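Long-range contacts in DNA polymerase (PDB 5MDN), which probably copies DNA, joining deoxyribonucleoside triphosphates to the growing strand with release of diphosphate, as a member of polymerase family B: residues G177-L182 with W237-E242; L675-T680 with V714-V719; L681-D686 with V708-T713; A698-R703 with A729-F734. One frame throughout, in Å; residues are numbered along the deposited sequence.

Contact 1: residues G177-L182 with W237-E242; sequences GSPDPL and WPYLSE
Pro181 lies over one face of the Tyr239 ring, its CB 4.1 Å from the ring centroid and only 13° off the normal, a clear CH-pi contact. CE2 of Tyr239 is touched twice, by Pro181 CD and by Pro179 CG, each at 3.9 Å, and both prolines cross the ring obliquely. Pro179 CB sits 3.7 Å from Tyr239 OH, so the loop wraps round the phenol tip. Three residues further along the helix, Glu242 runs beside Pro181 and points the same way, its OE1 3.7 Å from Pro181 CG. All this belongs to the exonuclease domain, of RNase H-like fold, where the loop between strands 165-172 and 186-193 is laid against helix 232-247. Asp236, in the Exo II motif of that helix, is a magnesium ligand in this protein, although that ion is not bound to the chain in this model; the side chain of Tyr239 is about 6 Å from that of Asp236. Tyr239 has CG anti to the backbone N (chi1 -159°), which swings the ring out to the loop. Its OH is hydrogen-bonded to Asp184 O, and the Phe235 ring meets it with planes about 15° apart. Further along the loop, Arg243 NH1 bonds Pro181 O.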
loop_
_atom_site.group_PDB
_atom_site.type_symbol
_atom_site.label_atom_id
_atom_site.label_comp_id
_atom_site.label_asym_id
_atom_site.label_seq_id
_atom_site.Cartn_x
_atom_site.Cartn_y
_atom_site.Cartn_z
ATOM N N GLY A 177 19.101 -13.286 -16.925
ATOM C CA GLY A 177 18.631 -12.446 -15.833
ATOM C C GLY A 177 17.188 -11.984 -15.853
ATOM O O GLY A 177 16.266 -12.780 -15.652
ATOM N N SER A 178 16.986 -10.693 -16.094
ATOM C CA SER A 178 15.643 -10.136 -16.171
ATOM C C SER A 178 15.047 -10.438 -17.540
ATOM O O SER A 178 15.647 -10.075 -18.558
ATOM C CB SER A 178 15.667 -8.633 -15.927
ATOM O OG SER A 178 16.279 -8.327 -14.684
ATOM N N PRO A 179 13.892 -11.091 -17.614
ATOM C CA PRO A 179 13.376 -11.547 -18.909
ATOM C C PRO A 179 12.882 -10.393 -19.768
ATOM O O PRO A 179 12.678 -9.265 -19.315
ATOM C CB PRO A 179 12.229 -12.482 -18.524
ATOM C CG PRO A 179 11.775 -11.987 -17.194
ATOM C CD PRO A 179 12.995 -11.445 -16.499
ATOM N N ASP A 180 12.685 -10.709 -21.048
ATOM C CA ASP A 180 12.184 -9.769 -22.036
ATOM C C ASP A 180 10.994 -10.414 -22.737
ATOM O O ASP A 180 11.120 -11.532 -23.266
ATOM C CB ASP A 180 13.277 -9.393 -23.046
ATOM C CG ASP A 180 12.715 -8.801 -24.323
ATOM O OD1 ASP A 180 11.998 -7.781 -24.252
ATOM O OD2 ASP A 180 12.997 -9.359 -25.404
ATOM N N PRO A 181 9.832 -9.756 -22.766
ATOM C CA PRO A 181 8.635 -10.396 -23.334
ATOM C C PRO A 181 8.708 -10.638 -24.835
ATOM O O PRO A 181 7.861 -11.374 -25.358
ATOM C CB PRO A 181 7.514 -9.408 -22.989
ATOM C CG PRO A 181 8.206 -8.091 -22.865
ATOM C CD PRO A 181 9.548 -8.399 -22.265
ATOM N N LEU A 182 9.670 -10.050 -25.547
ATOM C CA LEU A 182 9.714 -10.229 -26.995
ATOM C C LEU A 182 10.086 -11.653 -27.404
ATOM O O LEU A 182 9.637 -12.121 -28.457
ATOM C CB LEU A 182 10.676 -9.220 -27.618
ATOM C CG LEU A 182 10.222 -7.768 -27.458
ATOM C CD1 LEU A 182 11.339 -6.809 -27.826
ATOM C CD2 LEU A 182 8.981 -7.517 -28.297
ATOM N N TRP A 237 1.115 -8.498 -14.904
ATOM C CA TRP A 237 0.314 -7.827 -15.929
ATOM C C TRP A 237 1.163 -7.106 -16.968
ATOM O O TRP A 237 0.893 -7.274 -18.170
ATOM C CB TRP A 237 -0.697 -6.879 -15.276
ATOM C CG TRP A 237 -1.878 -7.573 -14.660
ATOM C CD1 TRP A 237 -2.326 -7.443 -13.378
ATOM C CD2 TRP A 237 -2.762 -8.503 -15.301
ATOM N NE1 TRP A 237 -3.432 -8.233 -13.180
ATOM C CE2 TRP A 237 -3.720 -8.895 -14.344
ATOM C CE3 TRP A 237 -2.836 -9.044 -16.589
ATOM C CZ2 TRP A 237 -4.738 -9.802 -14.635
ATOM C CZ3 TRP A 237 -3.847 -9.944 -16.875
ATOM C CH2 TRP A 237 -4.784 -10.313 -15.903
ATOM N N PRO A 238 2.166 -6.294 -16.608
ATOM C CA PRO A 238 3.014 -5.701 -17.658
ATOM C C PRO A 238 3.672 -6.728 -18.562
ATOM O O PRO A 238 3.849 -6.463 -19.758
ATOM C CB PRO A 238 4.057 -4.904 -16.864
ATOM C CG PRO A 238 3.415 -4.619 -15.565
ATOM C CD PRO A 238 2.509 -5.773 -15.270
ATOM N N TYR A 239 4.047 -7.894 -18.032
ATOM C CA TYR A 239 4.689 -8.904 -18.865
ATOM C C TYR A 239 3.684 -9.570 -19.798
ATOM O O TYR A 239 3.915 -9.661 -21.009
ATOM C CB TYR A 239 5.386 -9.947 -17.994
ATOM C CG TYR A 239 6.457 -10.702 -18.741
ATOM C CD1 TYR A 239 6.154 -11.857 -19.448
ATOM C CD2 TYR A 239 7.768 -10.246 -18.755
ATOM C CE1 TYR A 239 7.129 -12.545 -20.140
ATOM C CE2 TYR A 239 8.751 -10.926 -19.445
ATOM C CZ TYR A 239 8.427 -12.074 -20.137
ATOM O OH TYR A 239 9.406 -12.753 -20.824
ATOM N N LEU A 240 2.565 -10.054 -19.249
ATOM C CA LEU A 240 1.556 -10.704 -20.081
ATOM C C LEU A 240 1.000 -9.749 -21.131
ATOM O O LEU A 240 0.705 -10.161 -22.257
ATOM C CB LEU A 240 0.428 -11.261 -19.213
ATOM C CG LEU A 240 0.777 -12.477 -18.355
ATOM C CD1 LEU A 240 -0.204 -12.623 -17.201
ATOM C CD2 LEU A 240 0.814 -13.739 -19.202
ATOM N N SER A 241 0.838 -8.472 -20.776
ATOM C CA SER A 241 0.370 -7.484 -21.744
ATOM C C SER A 241 1.311 -7.397 -22.940
ATOM O O SER A 241 0.876 -7.466 -24.096
ATOM C CB SER A 241 0.226 -6.119 -21.071
ATOM O OG SER A 241 -0.026 -5.101 -22.024
ATOM N N GLU A 242 2.609 -7.235 -22.680
ATOM C CA GLU A 242 3.574 -7.105 -23.765
ATOM C C GLU A 242 3.897 -8.450 -24.409
ATOM O O GLU A 242 4.250 -8.494 -25.594
ATOM C CB GLU A 242 4.847 -6.434 -23.249
ATOM C CG GLU A 242 4.622 -5.000 -22.786
ATOM C CD GLU A 242 5.848 -4.390 -22.134
ATOM O OE1 GLU A 242 6.970 -4.646 -22.618
ATOM O OE2 GLU A 242 5.686 -3.654 -21.134
#

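Contact 2: residues L675-T680 with V714-V719; sequences LIIWKT and VGYVIV
A single antiparallel bridge, Ile677 with Tyr716, brings the irregular chain 675-680 alongside strand 716-718, whose other neighbour is strand 729-731. The two residues form a hydrogen-bonded pair: Ile677 N reaches Tyr716 O at 3.0 Å, in the carbonyl plane, and Tyr716 N returns to Ile677 O at 3.1 Å from above that carbonyl's plane. Val714 N meets Lys679 O at 3.2 Å, nearly along the C=O axis. Tyr716 has CG in the crowded position between backbone N and carbonyl carbon (chi1 63°), and this folds its ring back over the partner chain. Ile677 CB lies over one face in a CH-pi contact, 4.0 Å from the centroid, with Ile677 CG2 3.6 Å from Tyr716 OH; Ile718 CD1 comes in at the ring edge. An alanine for Tyr716 would take away the ring, and Ile677 would probably be less well packed on that side. Gly715 has positive phi, and its CA lies 3.6 Å from Trp678 CE3; a CB built on it would run into the indole at CZ3. Helix 743-756 adds Tyr746 against Leu675, Ile677 and Val717. Main-chain bonds thus set the alignment, while the apolar surroundings should shield the bonds at Ile677 from water.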
loop_
_atom_site.group_PDB
_atom_site.type_symbol
_atom_site.label_atom_id
_atom_site.label_comp_id
_atom_site.label_asym_id
_atom_site.label_seq_id
_atom_site.Cartn_x
_atom_site.Cartn_y
_atom_site.Cartn_z
ATOM N N LEU A 675 25.888 -17.230 -2.574
ATOM C CA LEU A 675 26.994 -16.295 -2.739
ATOM C C LEU A 675 26.734 -15.210 -3.780
ATOM O O LEU A 675 27.535 -14.275 -3.884
ATOM C CB LEU A 675 28.274 -17.055 -3.105
ATOM C CG LEU A 675 28.751 -18.114 -2.106
ATOM C CD1 LEU A 675 30.154 -18.582 -2.455
ATOM C CD2 LEU A 675 28.699 -17.585 -0.680
ATOM N N ILE A 676 25.649 -15.307 -4.554
ATOM C CA ILE A 676 25.373 -14.314 -5.590
ATOM C C ILE A 676 24.943 -12.996 -4.956
ATOM O O ILE A 676 24.170 -12.967 -3.988
ATOM C CB ILE A 676 24.314 -14.833 -6.580
ATOM C CG1 ILE A 676 24.930 -15.825 -7.573
ATOM C CG2 ILE A 676 23.646 -13.690 -7.331
ATOM C CD1 ILE A 676 25.110 -17.217 -7.070
ATOM N N ILE A 677 25.453 -11.895 -5.505
ATOM C CA ILE A 677 25.128 -10.541 -5.067
ATOM C C ILE A 677 24.351 -9.858 -6.186
ATOM O O ILE A 677 24.857 -9.721 -7.307
ATOM C CB ILE A 677 26.396 -9.750 -4.710
ATOM C CG1 ILE A 677 27.247 -10.533 -3.705
ATOM C CG2 ILE A 677 26.035 -8.383 -4.158
ATOM C CD1 ILE A 677 28.624 -9.952 -3.485
ATOM N N TRP A 678 23.124 -9.431 -5.891
ATOM C CA TRP A 678 22.260 -8.823 -6.895
ATOM C C TRP A 678 22.420 -7.307 -6.937
ATOM O O TRP A 678 22.662 -6.654 -5.919
ATOM C CB TRP A 678 20.778 -9.122 -6.641
ATOM C CG TRP A 678 20.379 -10.559 -6.566
ATOM C CD1 TRP A 678 19.899 -11.210 -5.468
ATOM C CD2 TRP A 678 20.435 -11.530 -7.616
ATOM N NE1 TRP A 678 19.633 -12.520 -5.772
ATOM C CE2 TRP A 678 19.958 -12.745 -7.083
ATOM C CE3 TRP A 678 20.837 -11.493 -8.955
ATOM C CZ2 TRP A 678 19.873 -13.910 -7.840
ATOM C CZ3 TRP A 678 20.753 -12.651 -9.705
ATOM C CH2 TRP A 678 20.275 -13.843 -9.145
ATOM N N LYS A 679 22.288 -6.756 -8.142
ATOM C CA LYS A 679 22.080 -5.327 -8.335
ATOM C C LYS A 679 21.272 -5.165 -9.617
ATOM O O LYS A 679 21.529 -5.856 -10.607
ATOM C CB LYS A 679 23.393 -4.542 -8.400
ATOM C CG LYS A 679 23.207 -3.057 -8.136
ATOM C CD LYS A 679 22.603 -2.820 -6.758
ATOM C CE LYS A 679 22.074 -1.400 -6.609
ATOM N NZ LYS A 679 20.857 -1.165 -7.437
ATOM N N THR A 680 20.303 -4.250 -9.596
ATOM C CA THR A 680 19.241 -4.257 -10.595
ATOM C C THR A 680 19.493 -3.372 -11.813
ATOM O O THR A 680 18.784 -3.532 -12.811
ATOM C CB THR A 680 17.911 -3.847 -9.946
ATOM O OG1 THR A 680 16.825 -4.229 -10.800
ATOM C CG2 THR A 680 17.866 -2.343 -9.711
ATOM N N VAL A 714 22.176 -8.255 -12.550
ATOM C CA VAL A 714 23.424 -8.860 -13.005
ATOM C C VAL A 714 23.740 -10.151 -12.251
ATOM O O VAL A 714 23.849 -11.218 -12.869
ATOM C CB VAL A 714 24.576 -7.830 -12.939
ATOM C CG1 VAL A 714 24.793 -7.289 -11.519
ATOM C CG2 VAL A 714 25.865 -8.438 -13.483
ATOM N N GLY A 715 23.882 -10.082 -10.928
ATOM C CA GLY A 715 24.215 -11.258 -10.151
ATOM C C GLY A 715 25.656 -11.689 -10.334
ATOM O O GLY A 715 25.977 -12.358 -11.321
ATOM N N TYR A 716 26.537 -11.315 -9.408
ATOM C CA TYR A 716 27.960 -11.589 -9.547
ATOM C C TYR A 716 28.511 -12.269 -8.300
ATOM O O TYR A 716 27.963 -12.149 -7.201
ATOM C CB TYR A 716 28.742 -10.301 -9.840
ATOM C CG TYR A 716 28.683 -9.252 -8.752
ATOM C CD1 TYR A 716 29.573 -9.272 -7.685
ATOM C CD2 TYR A 716 27.743 -8.231 -8.800
ATOM C CE1 TYR A 716 29.524 -8.308 -6.694
ATOM C CE2 TYR A 716 27.687 -7.263 -7.814
ATOM C CZ TYR A 716 28.579 -7.308 -6.764
ATOM O OH TYR A 716 28.528 -6.349 -5.779
ATOM N N VAL A 717 29.614 -12.992 -8.495
ATOM C CA VAL A 717 30.341 -13.655 -7.419
ATOM C C VAL A 717 31.817 -13.295 -7.539
ATOM O O VAL A 717 32.380 -13.307 -8.640
ATOM C CB VAL A 717 30.149 -15.187 -7.458
ATOM C CG1 VAL A 717 30.902 -15.850 -6.317
ATOM C CG2 VAL A 717 28.671 -15.545 -7.407
ATOM N N ILE A 718 32.442 -12.977 -6.409
ATOM C CA ILE A 718 33.869 -12.671 -6.383
ATOM C C ILE A 718 34.661 -13.974 -6.382
ATOM O O ILE A 718 34.369 -14.895 -5.609
ATOM C CB ILE A 718 34.221 -11.792 -5.170
ATOM C CG1 ILE A 718 33.773 -10.339 -5.389
ATOM C CG2 ILE A 718 35.712 -11.842 -4.870
ATOM C CD1 ILE A 718 32.285 -10.090 -5.270
ATOM N N VAL A 719 35.678 -14.047 -7.241
ATOM C CA VAL A 719 36.470 -15.250 -7.463
ATOM C C VAL A 719 37.939 -14.900 -7.266
ATOM O O VAL A 719 38.349 -13.749 -7.442
ATOM C CB VAL A 719 36.220 -15.841 -8.873
ATOM C CG1 VAL A 719 36.899 -17.195 -9.032
ATOM C CG2 VAL A 719 34.725 -15.959 -9.146
#

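Contact 3: residues L681-D686 with V708-T713; sequences LDKELD and VGKGTT
Glu684 and Lys710 cross obliquely and meet at their charged ends. Lys710 runs extended until its last torsion, where a bend (chi4 -51°) turns NZ toward the other loop; Glu684 bends earlier, at chi2 (-80°), and offers OE2. The result is a salt bridge of 2.9 Å between Lys710 NZ and Glu684 OE2, its hydrogen bond weak. Lys683 lies alongside Lys710 and points the same way, with the two NZ atoms 6.0 Å apart; their repulsion is probably eased by Glu687, which forms a salt bridge with Lys683 NZ. Leu685 and Val708 cross at about a right angle, Leu685 CB touching Val708 CG1 at 4.1 Å. Leu681 turns its side chain toward the opposite main chain, and its CD1 comes within 3.5 Å of Thr712 O. Beside it, Gly711 N gives a weak hydrogen bond to Leu681 O, 3.4 Å long. These are two irregular surface loops of the polymerase region, one leading into helix 693-697 and the other leading from it to strand 716-718. With the charged pair exposed, water probably screens the salt bridge, and the loops are held together by several modest interactions.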
loop_
_atom_site.group_PDB
_atom_site.type_symbol
_atom_site.label_atom_id
_atom_site.label_comp_id
_atom_site.label_asym_id
_atom_site.label_seq_id
_atom_site.Cartn_x
_atom_site.Cartn_y
_atom_site.Cartn_z
ATOM N N LEU A 681 20.466 -2.456 -11.765
ATOM C CA LEU A 681 20.758 -1.571 -12.894
ATOM C C LEU A 681 19.532 -0.765 -13.313
ATOM O O LEU A 681 18.825 -1.156 -14.248
ATOM C CB LEU A 681 21.279 -2.375 -14.094
ATOM C CG LEU A 681 22.752 -2.773 -14.166
ATOM C CD1 LEU A 681 23.013 -3.544 -15.444
ATOM C CD2 LEU A 681 23.627 -1.530 -14.127
ATOM N N ASP A 682 19.267 0.357 -12.643
ATOM C CA ASP A 682 18.049 1.104 -12.943
ATOM C C ASP A 682 18.211 2.005 -14.164
ATOM O O ASP A 682 17.269 2.169 -14.946
ATOM C CB ASP A 682 17.624 1.928 -11.726
ATOM C CG ASP A 682 18.680 2.925 -11.294
ATOM O OD1 ASP A 682 19.837 2.510 -11.067
ATOM O OD2 ASP A 682 18.354 4.125 -11.177
ATOM N N LYS A 683 19.393 2.593 -14.344
ATOM C CA LYS A 683 19.618 3.558 -15.417
ATOM C C LYS A 683 20.699 3.108 -16.399
ATOM O O LYS A 683 20.950 1.905 -16.552
ATOM C CB LYS A 683 19.953 4.935 -14.841
ATOM C CG LYS A 683 19.345 6.083 -15.648
ATOM C CD LYS A 683 18.521 7.036 -14.797
ATOM C CE LYS A 683 19.307 8.290 -14.467
ATOM N NZ LYS A 683 19.517 9.145 -15.669
ATOM N N GLU A 684 21.334 4.075 -17.066
ATOM C CA GLU A 684 22.329 3.795 -18.092
ATOM C C GLU A 684 23.643 3.313 -17.495
ATOM O O GLU A 684 23.997 3.640 -16.359
ATOM C CB GLU A 684 22.636 5.060 -18.897
ATOM C CG GLU A 684 21.484 5.683 -19.657
ATOM C CD GLU A 684 21.172 4.992 -20.956
ATOM O OE1 GLU A 684 22.052 4.251 -21.443
ATOM O OE2 GLU A 684 20.080 5.252 -21.523
ATOM N N LEU A 685 24.355 2.507 -18.280
ATOM C CA LEU A 685 25.734 2.155 -17.972
ATOM C C LEU A 685 26.670 3.296 -18.363
ATOM O O LEU A 685 26.459 3.967 -19.379
ATOM C CB LEU A 685 26.125 0.868 -18.710
ATOM C CG LEU A 685 27.557 0.324 -18.642
ATOM C CD1 LEU A 685 27.542 -1.190 -18.535
ATOM C CD2 LEU A 685 28.330 0.758 -19.887
ATOM N N ASP A 686 27.695 3.535 -17.540
ATOM C CA ASP A 686 28.668 4.606 -17.745
ATOM C C ASP A 686 28.067 6.000 -17.604
ATOM O O ASP A 686 28.724 6.993 -17.958
ATOM C CB ASP A 686 29.397 4.485 -19.089
ATOM C CG ASP A 686 30.443 3.389 -19.081
ATOM O OD1 ASP A 686 30.988 3.118 -17.982
ATOM O OD2 ASP A 686 30.716 2.816 -20.163
ATOM N N VAL A 708 23.340 -5.109 -21.979
ATOM C CA VAL A 708 23.850 -3.956 -21.240
ATOM C C VAL A 708 22.650 -3.148 -20.754
ATOM O O VAL A 708 22.716 -2.444 -19.739
ATOM C CB VAL A 708 24.806 -3.111 -22.109
ATOM C CG1 VAL A 708 24.847 -1.660 -21.657
ATOM C CG2 VAL A 708 26.200 -3.682 -22.045
ATOM N N GLY A 709 21.523 -3.309 -21.446
ATOM C CA GLY A 709 20.377 -2.423 -21.362
ATOM C C GLY A 709 19.667 -2.238 -20.039
ATOM O O GLY A 709 20.027 -2.822 -19.012
ATOM N N LYS A 710 18.628 -1.409 -20.080
ATOM C CA LYS A 710 17.944 -0.950 -18.882
ATOM C C LYS A 710 17.045 -2.034 -18.305
ATOM O O LYS A 710 16.438 -2.817 -19.042
ATOM C CB LYS A 710 17.092 0.273 -19.204
ATOM C CG LYS A 710 17.851 1.559 -19.402
ATOM C CD LYS A 710 16.870 2.642 -19.826
ATOM C CE LYS A 710 17.571 3.917 -20.260
ATOM N NZ LYS A 710 18.561 4.381 -19.240
ATOM N N GLY A 711 16.969 -2.081 -16.980
ATOM C CA GLY A 711 16.189 -3.109 -16.324
ATOM C C GLY A 711 16.763 -4.496 -16.507
ATOM O O GLY A 711 16.177 -5.325 -17.209
ATOM N N THR A 712 17.902 -4.765 -15.873
ATOM C CA THR A 712 18.555 -6.068 -15.986
ATOM C C THR A 712 19.406 -6.285 -14.748
ATOM O O THR A 712 20.334 -5.512 -14.491
ATOM C CB THR A 712 19.414 -6.149 -17.256
ATOM O OG1 THR A 712 19.702 -4.827 -17.736
ATOM C CG2 THR A 712 18.699 -6.941 -18.340
ATOM N N THR A 713 19.092 -7.329 -13.989
ATOM C CA THR A 713 19.832 -7.664 -12.782
ATOM C C THR A 713 21.023 -8.535 -13.159
ATOM O O THR A 713 20.904 -9.438 -13.994
ATOM C CB THR A 713 18.933 -8.392 -11.779
ATOM O OG1 THR A 713 18.383 -9.566 -12.390
ATOM C CG2 THR A 713 17.790 -7.489 -11.334
#

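Contact 4: residues A698-R703 with A729-F734; sequences ALELKR and AMPYIF
Two type I beta turns lie at this contact, Leu699 to Lys702, just ahead of Arg703, and Pro731 to Phe734, the second following strand 729-731. The close part is a cation-pi pair. Arg703 and Phe734 reach toward one another, and Arg703 CZ stands over the face of the Phe734 ring, 3.8 Å from its centroid and 12° off the normal. The guanidinium is not laid flat: its plane and that of the ring are 59° apart, with NH2 placed toward the rim. Arg703 CG takes the crowded position between backbone N and carbonyl carbon (chi1 49°), and a further bend at chi2 brings the chain round to the ring. Ile733 CG2 covers the opposite face of Phe734, and Pro731 CG fits at its edge. A serine for Phe734 would remove the ring face under the guanidinium, and Arg703 would probably be held less firmly. Glu700 makes the looser part. Its extended chain carries OE1 only to 3.9 Å from Pro731 CD and 4.1 Å from Met730 CG, with no hydrogen bond across. Arg703 itself is exposed, and Glu700 partly so. The second turn is closed by Phe734 N bonding to Pro731 O at 3.1 Å.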
loop_
_atom_site.group_PDB
_atom_site.type_symbol
_atom_site.label_atom_id
_atom_site.label_comp_id
_atom_site.label_asym_id
_atom_site.label_seq_id
_atom_site.Cartn_x
_atom_site.Cartn_y
_atom_site.Cartn_z
ATOM N N ALA A 698 29.188 -6.523 -15.131
ATOM C CA ALA A 698 28.430 -6.083 -16.292
ATOM C C ALA A 698 29.325 -5.627 -17.436
ATOM O O ALA A 698 28.877 -4.865 -18.301
ATOM C CB ALA A 698 27.464 -4.962 -15.900
ATOM N N LEU A 699 30.591 -6.035 -17.421
ATOM C CA LEU A 699 31.531 -5.853 -18.521
ATOM C C LEU A 699 32.006 -7.173 -19.107
ATOM O O LEU A 699 32.159 -7.284 -20.326
ATOM C CB LEU A 699 32.729 -5.010 -18.035
ATOM C CG LEU A 699 34.160 -5.028 -18.602
ATOM C CD1 LEU A 699 34.949 -6.239 -18.107
ATOM C CD2 LEU A 699 34.210 -4.918 -20.125
ATOM N N GLU A 700 32.217 -8.187 -18.267
ATOM C CA GLU A 700 32.577 -9.522 -18.728
ATOM C C GLU A 700 31.453 -10.205 -19.493
ATOM O O GLU A 700 31.657 -11.311 -20.005
ATOM C CB GLU A 700 32.990 -10.386 -17.532
ATOM C CG GLU A 700 34.241 -9.900 -16.819
ATOM C CD GLU A 700 34.769 -10.911 -15.820
ATOM O OE1 GLU A 700 34.293 -12.065 -15.830
ATOM O OE2 GLU A 700 35.666 -10.554 -15.029
ATOM N N LEU A 701 30.278 -9.586 -19.571
ATOM C CA LEU A 701 29.179 -10.086 -20.382
ATOM C C LEU A 701 29.228 -9.594 -21.826
ATOM O O LEU A 701 28.228 -9.710 -22.538
ATOM C CB LEU A 701 27.849 -9.708 -19.714
ATOM C CG LEU A 701 27.134 -8.370 -19.968
ATOM C CD1 LEU A 701 26.079 -8.111 -18.888
ATOM C CD2 LEU A 701 28.065 -7.176 -20.118
ATOM N N LYS A 702 30.356 -9.040 -22.275
ATOM C CA LYS A 702 30.491 -8.624 -23.667
ATOM C C LYS A 702 31.232 -9.611 -24.554
ATOM O O LYS A 702 31.011 -9.611 -25.768
ATOM C CB LYS A 702 31.140 -7.241 -23.766
ATOM C CG LYS A 702 30.112 -6.132 -23.624
ATOM C CD LYS A 702 28.856 -6.548 -24.388
ATOM C CE LYS A 702 27.805 -5.468 -24.480
ATOM N NZ LYS A 702 26.588 -5.979 -25.178
ATOM N N ARG A 703 32.089 -10.452 -24.004
ATOM C CA ARG A 703 32.451 -11.648 -24.742
ATOM C C ARG A 703 31.227 -12.561 -24.792
ATOM O O ARG A 703 30.624 -12.855 -23.755
ATOM C CB ARG A 703 33.642 -12.343 -24.091
ATOM C CG ARG A 703 33.524 -12.567 -22.586
ATOM C CD ARG A 703 33.130 -14.025 -22.371
ATOM N NE ARG A 703 33.230 -14.433 -20.974
ATOM C CZ ARG A 703 32.537 -15.450 -20.479
ATOM N NH1 ARG A 703 31.673 -16.105 -21.252
ATOM N NH2 ARG A 703 32.652 -15.759 -19.191
ATOM N N ALA A 729 34.672 -9.708 -9.918
ATOM C CA ALA A 729 33.268 -10.115 -9.866
ATOM C C ALA A 729 32.904 -10.864 -11.141
ATOM O O ALA A 729 32.608 -10.255 -12.173
ATOM C CB ALA A 729 32.374 -8.898 -9.669
ATOM N N MET A 730 32.930 -12.192 -11.073
ATOM C CA MET A 730 32.506 -13.057 -12.168
ATOM C C MET A 730 31.003 -13.316 -12.086
ATOM O O MET A 730 30.480 -13.586 -11.001
ATOM C CB MET A 730 33.258 -14.383 -12.123
ATOM C CG MET A 730 33.183 -15.193 -13.405
ATOM S SD MET A 730 34.163 -16.703 -13.312
ATOM C CE MET A 730 35.806 -16.027 -13.083
ATOM N N PRO A 731 30.281 -13.239 -13.204
ATOM C CA PRO A 731 28.869 -13.645 -13.192
ATOM C C PRO A 731 28.729 -15.121 -12.844
ATOM O O PRO A 731 29.612 -15.936 -13.120
ATOM C CB PRO A 731 28.397 -13.351 -14.621
ATOM C CG PRO A 731 29.367 -12.342 -15.149
ATOM C CD PRO A 731 30.680 -12.629 -14.483
ATOM N N TYR A 732 27.595 -15.458 -12.227
ATOM C CA TYR A 732 27.430 -16.768 -11.606
ATOM C C TYR A 732 27.275 -17.907 -12.603
ATOM O O TYR A 732 27.326 -19.071 -12.191
ATOM C CB TYR A 732 26.223 -16.748 -10.665
ATOM C CG TYR A 732 24.881 -16.906 -11.350
ATOM C CD1 TYR A 732 24.241 -15.818 -11.930
ATOM C CD2 TYR A 732 24.243 -18.141 -11.396
ATOM C CE1 TYR A 732 23.012 -15.957 -12.549
ATOM C CE2 TYR A 732 23.015 -18.290 -12.014
ATOM C CZ TYR A 732 22.404 -17.196 -12.589
ATOM O OH TYR A 732 21.181 -17.342 -13.203
ATOM N N ILE A 733 27.089 -17.617 -13.894
ATOM C CA ILE A 733 26.976 -18.678 -14.893
ATOM C C ILE A 733 28.330 -19.065 -15.467
ATOM O O ILE A 733 28.439 -20.092 -16.153
ATOM C CB ILE A 733 26.008 -18.249 -16.017
ATOM C CG1 ILE A 733 25.628 -19.438 -16.909
ATOM C CG2 ILE A 733 26.610 -17.124 -16.846
ATOM C CD1 ILE A 733 25.110 -20.639 -16.141
ATOM N N PHE A 734 29.377 -18.299 -15.177
ATOM C CA PHE A 734 30.684 -18.525 -15.770
ATOM C C PHE A 734 31.657 -19.230 -14.833
ATOM O O PHE A 734 32.820 -19.422 -15.203
ATOM C CB PHE A 734 31.255 -17.192 -16.255
ATOM C CG PHE A 734 30.375 -16.505 -17.262
ATOM C CD1 PHE A 734 29.914 -17.198 -18.377
ATOM C CD2 PHE A 734 29.990 -15.183 -17.082
ATOM C CE1 PHE A 734 29.100 -16.585 -19.302
ATOM C CE2 PHE A 734 29.173 -14.556 -17.999
ATOM C CZ PHE A 734 28.725 -15.257 -19.116
#

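Contact 1 belongs to the exonuclease domain; contacts 2, 3 and 4 lie in the C-terminal part of the polymerase region. The two groups meet at Ser178, whose OG is 3.1 Å from Thr713 N, a probable hydrogen bond between contacts 1 and 3. Contact 3 is nested in the loop that contact 2 closes. Contacts 2 and 4, with centres about 10 Å apart, share a two-stranded sheet, with Val717 N 2.7 Å from Met730 O. Contacts 3 and 4 touch where Val708 meets Lys702. Bound magnesium lies about 6 Å from the Pro179 side chain, about 10 Å from Trp678's and about 13 Å from Thr712's; magnesium-binding Asp236 is about 6 Å from the Tyr239 side chain.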